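Local coordinates for protein TodX (PDB 3BS0) that transports toluene, and probably other small hydrophobic molecules, across the outer membrane of Pseudomonas putida as a beta barrel of the FadL family, at residues Q45-L50 with V426-K431; V80-S85 with L99-G104. One frame throughout, in Å; residues are numbered along the deposited sequence.

In the fold
Contact 1 and contact 2 lie on adjacent strands of the barrel wall, with centres about 11 Å apart. Contact 1 joins the first and last long strands: strand 44-60 pairs with strand 417-433 and closes the barrel. Contact 2 is local, within the hairpin of strands 80-90 and 93-108. Strands 44-60 and 80-90 are neighbours, so the two contacts run on across the same wall. Glu47 N lies 2.7 Å from Ser85 O, and Gly49 N 2.8 Å from Gln83 O; both are probable hydrogen bonds. Leu84 CD2 packs 3.5 Å from Phe46 CZ. Asn27 bonds to Gln45 and Glu47 of contact 1 and to Ser85 of contact 2.

Contact 1 of 2, residues Q45-L50 with V426-K431; sequences QFELGL and VVSYSK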
ATOM      1  N   GLN A  45     -13.943  -7.438 -21.073  1.00 37.07           N
ATOM      2  CA  GLN A  45     -14.244  -7.589 -19.659  1.00 36.74           C
ATOM      3  C   GLN A  45     -14.368  -6.301 -18.887  1.00 35.02           C
ATOM      4  O   GLN A  45     -13.417  -5.554 -18.764  1.00 37.17           O
ATOM      5  CB  GLN A  45     -13.178  -8.458 -18.981  1.00 39.39           C
ATOM      6  CG  GLN A  45     -13.111  -9.939 -19.406  1.00 41.02           C
ATOM      7  CD  GLN A  45     -12.402 -10.170 -20.730  1.00 43.75           C
ATOM      8  OE1 GLN A  45     -11.399  -9.530 -21.035  1.00 45.35           O
ATOM      9  NE2 GLN A  45     -12.918 -11.106 -21.522  1.00 48.06           N
ATOM     10  N   PHE A  46     -15.548  -6.036 -18.353  1.00 35.55           N
ATOM     11  CA  PHE A  46     -15.733  -4.842 -17.552  1.00 35.93           C
ATOM     12  C   PHE A  46     -15.610  -5.264 -16.087  1.00 35.86           C
ATOM     13  O   PHE A  46     -16.255  -6.234 -15.674  1.00 37.75           O
ATOM     14  CB  PHE A  46     -17.112  -4.223 -17.792  1.00 34.48           C
ATOM     15  CG  PHE A  46     -17.428  -3.122 -16.835  1.00 35.36           C
ATOM     16  CD1 PHE A  46     -16.934  -1.843 -17.042  1.00 34.95           C
ATOM     17  CD2 PHE A  46     -18.131  -3.386 -15.669  1.00 36.44           C
ATOM     18  CE1 PHE A  46     -17.127  -0.845 -16.107  1.00 34.26           C
ATOM     19  CE2 PHE A  46     -18.329  -2.392 -14.730  1.00 38.59           C
ATOM     20  CZ  PHE A  46     -17.821  -1.117 -14.952  1.00 36.66           C
ATOM     21  N   GLU A  47     -14.795  -4.558 -15.300  1.00 34.74           N
ATOM     22  CA  GLU A  47     -14.635  -4.927 -13.884  1.00 35.62           C
ATOM     23  C   GLU A  47     -14.843  -3.803 -12.878  1.00 33.49           C
ATOM     24  O   GLU A  47     -14.329  -2.697 -13.037  1.00 32.22           O
ATOM     25  CB  GLU A  47     -13.271  -5.587 -13.637  1.00 38.87           C
ATOM     26  CG  GLU A  47     -13.312  -7.120 -13.667  1.00 44.60           C
ATOM     27  CD  GLU A  47     -11.987  -7.765 -13.246  1.00 47.30           C
ATOM     28  OE1 GLU A  47     -11.494  -7.451 -12.140  1.00 49.37           O
ATOM     29  OE2 GLU A  47     -11.447  -8.590 -14.018  1.00 46.16           O
ATOM     30  N   LEU A  48     -15.604  -4.119 -11.830  1.00 33.31           N
ATOM     31  CA  LEU A  48     -15.945  -3.177 -10.772  1.00 33.83           C
ATOM     32  C   LEU A  48     -15.746  -3.770  -9.393  1.00 34.07           C
ATOM     33  O   LEU A  48     -16.320  -4.815  -9.074  1.00 35.19           O
ATOM     34  CB  LEU A  48     -17.400  -2.737 -10.924  1.00 35.78           C
ATOM     35  CG  LEU A  48     -17.527  -1.327 -11.489  1.00 37.96           C
ATOM     36  CD1 LEU A  48     -18.958  -1.067 -11.906  1.00 41.22           C
ATOM     37  CD2 LEU A  48     -17.078  -0.322 -10.420  1.00 37.50           C
ATOM     38  N   GLY A  49     -14.946  -3.093  -8.567  1.00 34.32           N
ATOM     39  CA  GLY A  49     -14.682  -3.596  -7.227  1.00 30.95           C
ATOM     40  C   GLY A  49     -14.412  -2.603  -6.109  1.00 30.94           C
ATOM     41  O   GLY A  49     -14.142  -1.429  -6.333  1.00 27.81           O
ATOM     42  N   LEU A  50     -14.477  -3.114  -4.882  1.00 33.34           N
ATOM     43  CA  LEU A  50     -14.257  -2.325  -3.686  1.00 34.81           C
ATOM     44  C   LEU A  50     -13.243  -2.961  -2.746  1.00 37.08           C
ATOM     45  O   LEU A  50     -13.380  -4.112  -2.345  1.00 37.84           O
ATOM     46  CB  LEU A  50     -15.577  -2.146  -2.960  1.00 37.27           C
ATOM     47  CG  LEU A  50     -16.617  -1.373  -3.756  1.00 39.47           C
ATOM     48  CD1 LEU A  50     -17.983  -1.669  -3.188  1.00 42.53           C
ATOM     49  CD2 LEU A  50     -16.313   0.112  -3.696  1.00 39.46           C
ATOM     50  N   VAL A 426     -11.733  -7.738  -0.573  1.00 44.32           N
ATOM     51  CA  VAL A 426     -11.751  -7.199  -1.932  1.00 41.93           C
ATOM     52  C   VAL A 426     -12.974  -7.848  -2.533  1.00 41.65           C
ATOM     53  O   VAL A 426     -13.247  -9.019  -2.256  1.00 42.10           O
ATOM     54  CB  VAL A 426     -10.541  -7.645  -2.804  1.00 41.78           C
ATOM     55  CG1 VAL A 426     -10.521  -6.839  -4.098  1.00 38.25           C
ATOM     56  CG2 VAL A 426      -9.240  -7.477  -2.050  1.00 43.22           C
ATOM     57  N   VAL A 427     -13.718  -7.104  -3.338  1.00 38.43           N
ATOM     58  CA  VAL A 427     -14.897  -7.675  -3.960  1.00 36.28           C
ATOM     59  C   VAL A 427     -15.085  -7.060  -5.317  1.00 35.66           C
ATOM     60  O   VAL A 427     -14.864  -5.873  -5.499  1.00 33.51           O
ATOM     61  CB  VAL A 427     -16.174  -7.425  -3.134  1.00 36.98           C
ATOM     62  CG1 VAL A 427     -17.357  -8.164  -3.765  1.00 33.85           C
ATOM     63  CG2 VAL A 427     -15.962  -7.885  -1.709  1.00 36.29           C
ATOM     64  N   SER A 428     -15.479  -7.870  -6.285  1.00 34.76           N
ATOM     65  CA  SER A 428     -15.692  -7.315  -7.604  1.00 37.77           C
ATOM     66  C   SER A 428     -16.700  -8.083  -8.438  1.00 38.69           C
ATOM     67  O   SER A 428     -16.844  -9.305  -8.330  1.00 38.26           O
ATOM     68  CB  SER A 428     -14.352  -7.179  -8.364  1.00 33.96           C
ATOM     69  OG  SER A 428     -13.645  -8.401  -8.433  1.00 32.38           O
ATOM     70  N   TYR A 429     -17.418  -7.332  -9.253  1.00 39.88           N
ATOM     71  CA  TYR A 429     -18.399  -7.906 -10.143  1.00 43.70           C
ATOM     72  C   TYR A 429     -17.701  -7.827 -11.476  1.00 44.67           C
ATOM     73  O   TYR A 429     -17.052  -6.829 -11.777  1.00 44.44           O
ATOM     74  CB  TYR A 429     -19.673  -7.068 -10.153  1.00 44.44           C
ATOM     75  CG  TYR A 429     -20.636  -7.491 -11.224  1.00 45.49           C
ATOM     76  CD1 TYR A 429     -21.240  -8.742 -11.187  1.00 44.48           C
ATOM     77  CD2 TYR A 429     -20.903  -6.656 -12.310  1.00 47.48           C
ATOM     78  CE1 TYR A 429     -22.081  -9.155 -12.202  1.00 45.44           C
ATOM     79  CE2 TYR A 429     -21.745  -7.057 -13.338  1.00 46.52           C
ATOM     80  CZ  TYR A 429     -22.331  -8.307 -13.281  1.00 47.05           C
ATOM     81  OH  TYR A 429     -23.148  -8.717 -14.313  1.00 48.87           O
ATOM     82  N   SER A 430     -17.828  -8.875 -12.276  1.00 46.97           N
ATOM     83  CA  SER A 430     -17.155  -8.913 -13.556  1.00 47.85           C
ATOM     84  C   SER A 430     -18.077  -9.303 -14.706  1.00 48.65           C
ATOM     85  O   SER A 430     -18.454 -10.465 -14.822  1.00 47.05           O
ATOM     86  CB  SER A 430     -15.992  -9.902 -13.451  1.00 49.71           C
ATOM     87  OG  SER A 430     -15.185  -9.903 -14.618  1.00 56.24           O
ATOM     88  N   LYS A 431     -18.455  -8.337 -15.547  1.00 49.80           N
ATOM     89  CA  LYS A 431     -19.303  -8.662 -16.687  1.00 51.73           C
ATOM     90  C   LYS A 431     -18.483  -8.844 -17.959  1.00 52.14           C
ATOM     91  O   LYS A 431     -17.607  -8.045 -18.280  1.00 50.91           O
ATOM     92  CB  LYS A 431     -20.413  -7.613 -16.934  1.00 52.64           C
ATOM     93  CG  LYS A 431     -20.208  -6.205 -16.368  1.00 57.59           C
ATOM     94  CD  LYS A 431     -21.302  -5.222 -16.890  1.00 58.50           C
ATOM     95  CE  LYS A 431     -21.301  -3.871 -16.141  1.00 57.46           C
ATOM     96  NZ  LYS A 431     -22.088  -2.794 -16.818  1.00 56.70           N
TER
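Tyr429 N donates to Leu48 O at 2.8 Å. Leu48 N returns a bond to Tyr429 O at 3.1 Å, with an N-H...O angle of 169°. Phe46 and Lys431 form a second such antiparallel pair, with Phe46 N 2.9 Å from Lys431 O. The side chains of these two residues lie side by side and point the same way. With CG anti to the backbone N (chi1 171°), the Phe46 ring lies alongside the lysine chain. That chain is extended beyond CG, and its CG and CE pass the CD2 corner of the ring. Lys431 NZ ends 4.6 Å from the centroid of the Phe46 ring, 28° off the ring normal, in an off-centre cation-pi contact. The pairing belongs to the seam of the barrel, where the first long strand, 44-60, meets the last, 417-433. Leu48, Leu50, Val427 and Tyr429 share the face of Phe46 and Lys431, and Tyr429 OH is hydrogen-bonded to Ser390 OG. The other face carries Glu47, Ser428 and Ser430. There Glu47 CG sits 3.5 Å from Ser430 OG, while the carboxylate continues to Asn27 N, which bonds to OE2. The Gly49 backbone pairs with Ser428, whose CB lies 3.8 Å from Gly49 CA. Helix 11-15 covers this part: Ser428 touches its Ala11, and Val426 its Arg14.

Contact 2 of 2, residues V80-S85 with L99-G104; sequences VGPQLS and LFVSSG
A beta hairpin of the barrel wall, strands 80-90 and 93-108, contains this contact. Leu84 and Leu99 form a hydrogen-bonded antiparallel pair: Leu99 N donates to Leu84 O at 2.8 Å, and Leu84 N to Leu99 O at 3.2 Å. Two residues along each strand, Val101 N donates to Pro82 O at 3.3 Å. The proline has no N-H to return. Val101 O instead receives a weak bond from Gln83 NE2 at 2.9 Å, with an N-H...O angle of 125°. The Val101 side chain crosses the proline ring obliquely, its CB 3.4 Å from Pro82 CD. Val101 CG1, anti to the backbone N (chi1 173°), turns to Gly81 CA, and CG2 meets Pro82 CG and CD. The side chains of Gln83 and Phe100 cross at about a right angle, with the amide and ring planes 78° apart. Gln83 CB is 4.0 Å from Phe100 CD2, and at the far end of the ring Phe100 CZ is 3.6 Å from Ser85 CB. An alanine at Phe100 would probably open a gap beside Ser85 CB and Gln83 CB, which the ring now covers. The chain turns a corner at Gly104. Strand 44-60 flanks the hairpin at strand 80-90, strand 129-143 pairs with strand 93-108, and Ile31 of a loop touches Phe100.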
ATOM      1  N   VAL A  80     -12.471   2.814   1.759  1.00 49.87           N
ATOM      2  CA  VAL A  80     -12.905   1.916   0.712  1.00 47.45           C
ATOM      3  C   VAL A  80     -12.395   2.460  -0.617  1.00 47.51           C
ATOM      4  O   VAL A  80     -12.686   3.608  -0.989  1.00 48.25           O
ATOM      5  CB  VAL A  80     -14.418   1.849   0.682  1.00 45.26           C
ATOM      6  CG1 VAL A  80     -14.877   1.081  -0.534  1.00 46.91           C
ATOM      7  CG2 VAL A  80     -14.916   1.204   1.972  1.00 46.93           C
ATOM      8  N   GLY A  81     -11.616   1.643  -1.318  1.00 44.52           N
ATOM      9  CA  GLY A  81     -11.075   2.059  -2.592  1.00 42.05           C
ATOM     10  C   GLY A  81     -11.820   1.410  -3.740  1.00 40.98           C
ATOM     11  O   GLY A  81     -11.972   0.192  -3.781  1.00 39.58           O
ATOM     12  N   PRO A  82     -12.313   2.206  -4.690  1.00 40.91           N
ATOM     13  CA  PRO A  82     -13.041   1.645  -5.826  1.00 41.42           C
ATOM     14  C   PRO A  82     -12.056   1.137  -6.882  1.00 40.94           C
ATOM     15  O   PRO A  82     -10.886   1.546  -6.902  1.00 37.19           O
ATOM     16  CB  PRO A  82     -13.843   2.833  -6.321  1.00 42.98           C
ATOM     17  CG  PRO A  82     -12.857   3.965  -6.138  1.00 42.07           C
ATOM     18  CD  PRO A  82     -12.306   3.682  -4.745  1.00 42.53           C
ATOM     19  N   GLN A  83     -12.523   0.238  -7.746  1.00 38.44           N
ATOM     20  CA  GLN A  83     -11.664  -0.286  -8.794  1.00 37.71           C
ATOM     21  C   GLN A  83     -12.493  -0.511 -10.046  1.00 38.16           C
ATOM     22  O   GLN A  83     -13.384  -1.362 -10.086  1.00 36.21           O
ATOM     23  CB  GLN A  83     -10.978  -1.569  -8.327  1.00 38.07           C
ATOM     24  CG  GLN A  83     -10.778  -1.606  -6.802  1.00 42.31           C
ATOM     25  CD  GLN A  83      -9.501  -2.298  -6.364  1.00 45.79           C
ATOM     26  OE1 GLN A  83      -9.253  -3.458  -6.715  1.00 46.91           O
ATOM     27  NE2 GLN A  83      -8.680  -1.589  -5.584  1.00 43.68           N
ATOM     28  N   LEU A  84     -12.207   0.314 -11.051  1.00 37.96           N
ATOM     29  CA  LEU A  84     -12.869   0.264 -12.346  1.00 37.61           C
ATOM     30  C   LEU A  84     -11.849  -0.089 -13.425  1.00 37.25           C
ATOM     31  O   LEU A  84     -10.713   0.372 -13.394  1.00 34.55           O
ATOM     32  CB  LEU A  84     -13.479   1.618 -12.667  1.00 39.02           C
ATOM     33  CG  LEU A  84     -14.933   1.822 -12.289  1.00 40.16           C
ATOM     34  CD1 LEU A  84     -15.200   3.307 -12.118  1.00 41.34           C
ATOM     35  CD2 LEU A  84     -15.821   1.218 -13.363  1.00 38.14           C
ATOM     36  N   SER A  85     -12.254  -0.915 -14.377  1.00 39.26           N
ATOM     37  CA  SER A  85     -11.346  -1.295 -15.451  1.00 39.78           C
ATOM     38  C   SER A  85     -12.064  -2.042 -16.548  1.00 39.40           C
ATOM     39  O   SER A  85     -13.072  -2.730 -16.313  1.00 39.28           O
ATOM     40  CB  SER A  85     -10.190  -2.150 -14.915  1.00 41.10           C
ATOM     41  OG  SER A  85     -10.634  -3.418 -14.470  1.00 44.28           O
ATOM     42  N   LEU A  99      -8.713   2.260 -13.277  1.00 31.37           N
ATOM     43  CA  LEU A  99      -8.329   3.119 -12.162  1.00 31.53           C
ATOM     44  C   LEU A  99      -8.297   2.209 -10.928  1.00 34.25           C
ATOM     45  O   LEU A  99      -9.293   1.553 -10.594  1.00 34.57           O
ATOM     46  CB  LEU A  99      -9.376   4.228 -11.986  1.00 31.28           C
ATOM     47  CG  LEU A  99      -9.788   4.968 -13.272  1.00 33.31           C
ATOM     48  CD1 LEU A  99     -11.207   5.475 -13.141  1.00 30.58           C
ATOM     49  CD2 LEU A  99      -8.830   6.126 -13.556  1.00 30.83           C
ATOM     50  N   PHE A 100      -7.157   2.139 -10.256  1.00 34.78           N
ATOM     51  CA  PHE A 100      -7.075   1.282  -9.094  1.00 35.19           C
ATOM     52  C   PHE A 100      -6.682   2.009  -7.835  1.00 37.98           C
ATOM     53  O   PHE A 100      -5.506   2.283  -7.592  1.00 34.17           O
ATOM     54  CB  PHE A 100      -6.128   0.114  -9.359  1.00 34.92           C
ATOM     55  CG  PHE A 100      -6.646  -0.839 -10.393  1.00 36.28           C
ATOM     56  CD1 PHE A 100      -6.489  -0.568 -11.741  1.00 35.56           C
ATOM     57  CD2 PHE A 100      -7.365  -1.974 -10.018  1.00 38.04           C
ATOM     58  CE1 PHE A 100      -7.039  -1.404 -12.698  1.00 37.15           C
ATOM     59  CE2 PHE A 100      -7.923  -2.816 -10.970  1.00 35.73           C
ATOM     60  CZ  PHE A 100      -7.761  -2.530 -12.311  1.00 37.84           C
ATOM     61  N   VAL A 101      -7.714   2.302  -7.045  1.00 42.96           N
ATOM     62  CA  VAL A 101      -7.617   2.998  -5.771  1.00 46.59           C
ATOM     63  C   VAL A 101      -7.175   2.044  -4.674  1.00 50.76           C
ATOM     64  O   VAL A 101      -7.510   0.860  -4.692  1.00 52.28           O
ATOM     65  CB  VAL A 101      -8.990   3.590  -5.371  1.00 47.36           C
ATOM     66  CG1 VAL A 101      -8.930   4.170  -3.966  1.00 44.75           C
ATOM     67  CG2 VAL A 101      -9.412   4.665  -6.379  1.00 46.65           C
ATOM     68  N   SER A 102      -6.419   2.566  -3.715  1.00 54.76           N
ATOM     69  CA  SER A 102      -5.955   1.754  -2.608  1.00 57.26           C
ATOM     70  C   SER A 102      -5.356   2.580  -1.488  1.00 58.12           C
ATOM     71  O   SER A 102      -4.834   3.667  -1.711  1.00 57.96           O
ATOM     72  CB  SER A 102      -4.910   0.748  -3.095  1.00 58.39           C
ATOM     73  OG  SER A 102      -3.758   1.412  -3.589  1.00 62.06           O
ATOM     74  N   SER A 103      -5.459   2.055  -0.276  1.00 59.63           N
ATOM     75  CA  SER A 103      -4.874   2.693   0.882  1.00 60.74           C
ATOM     76  C   SER A 103      -3.548   1.963   0.991  1.00 61.71           C
ATOM     77  O   SER A 103      -3.323   0.975   0.292  1.00 62.95           O
ATOM     78  CB  SER A 103      -5.704   2.419   2.131  1.00 62.58           C
ATOM     79  OG  SER A 103      -4.899   1.854   3.156  1.00 63.61           O
ATOM     80  N   GLY A 104      -2.669   2.439   1.859  1.00 61.16           N
ATOM     81  CA  GLY A 104      -1.383   1.793   2.024  1.00 59.66           C
ATOM     82  C   GLY A 104      -0.855   2.252   3.362  1.00 58.00           C
ATOM     83  O   GLY A 104       0.332   2.122   3.685  1.00 57.59           O
TER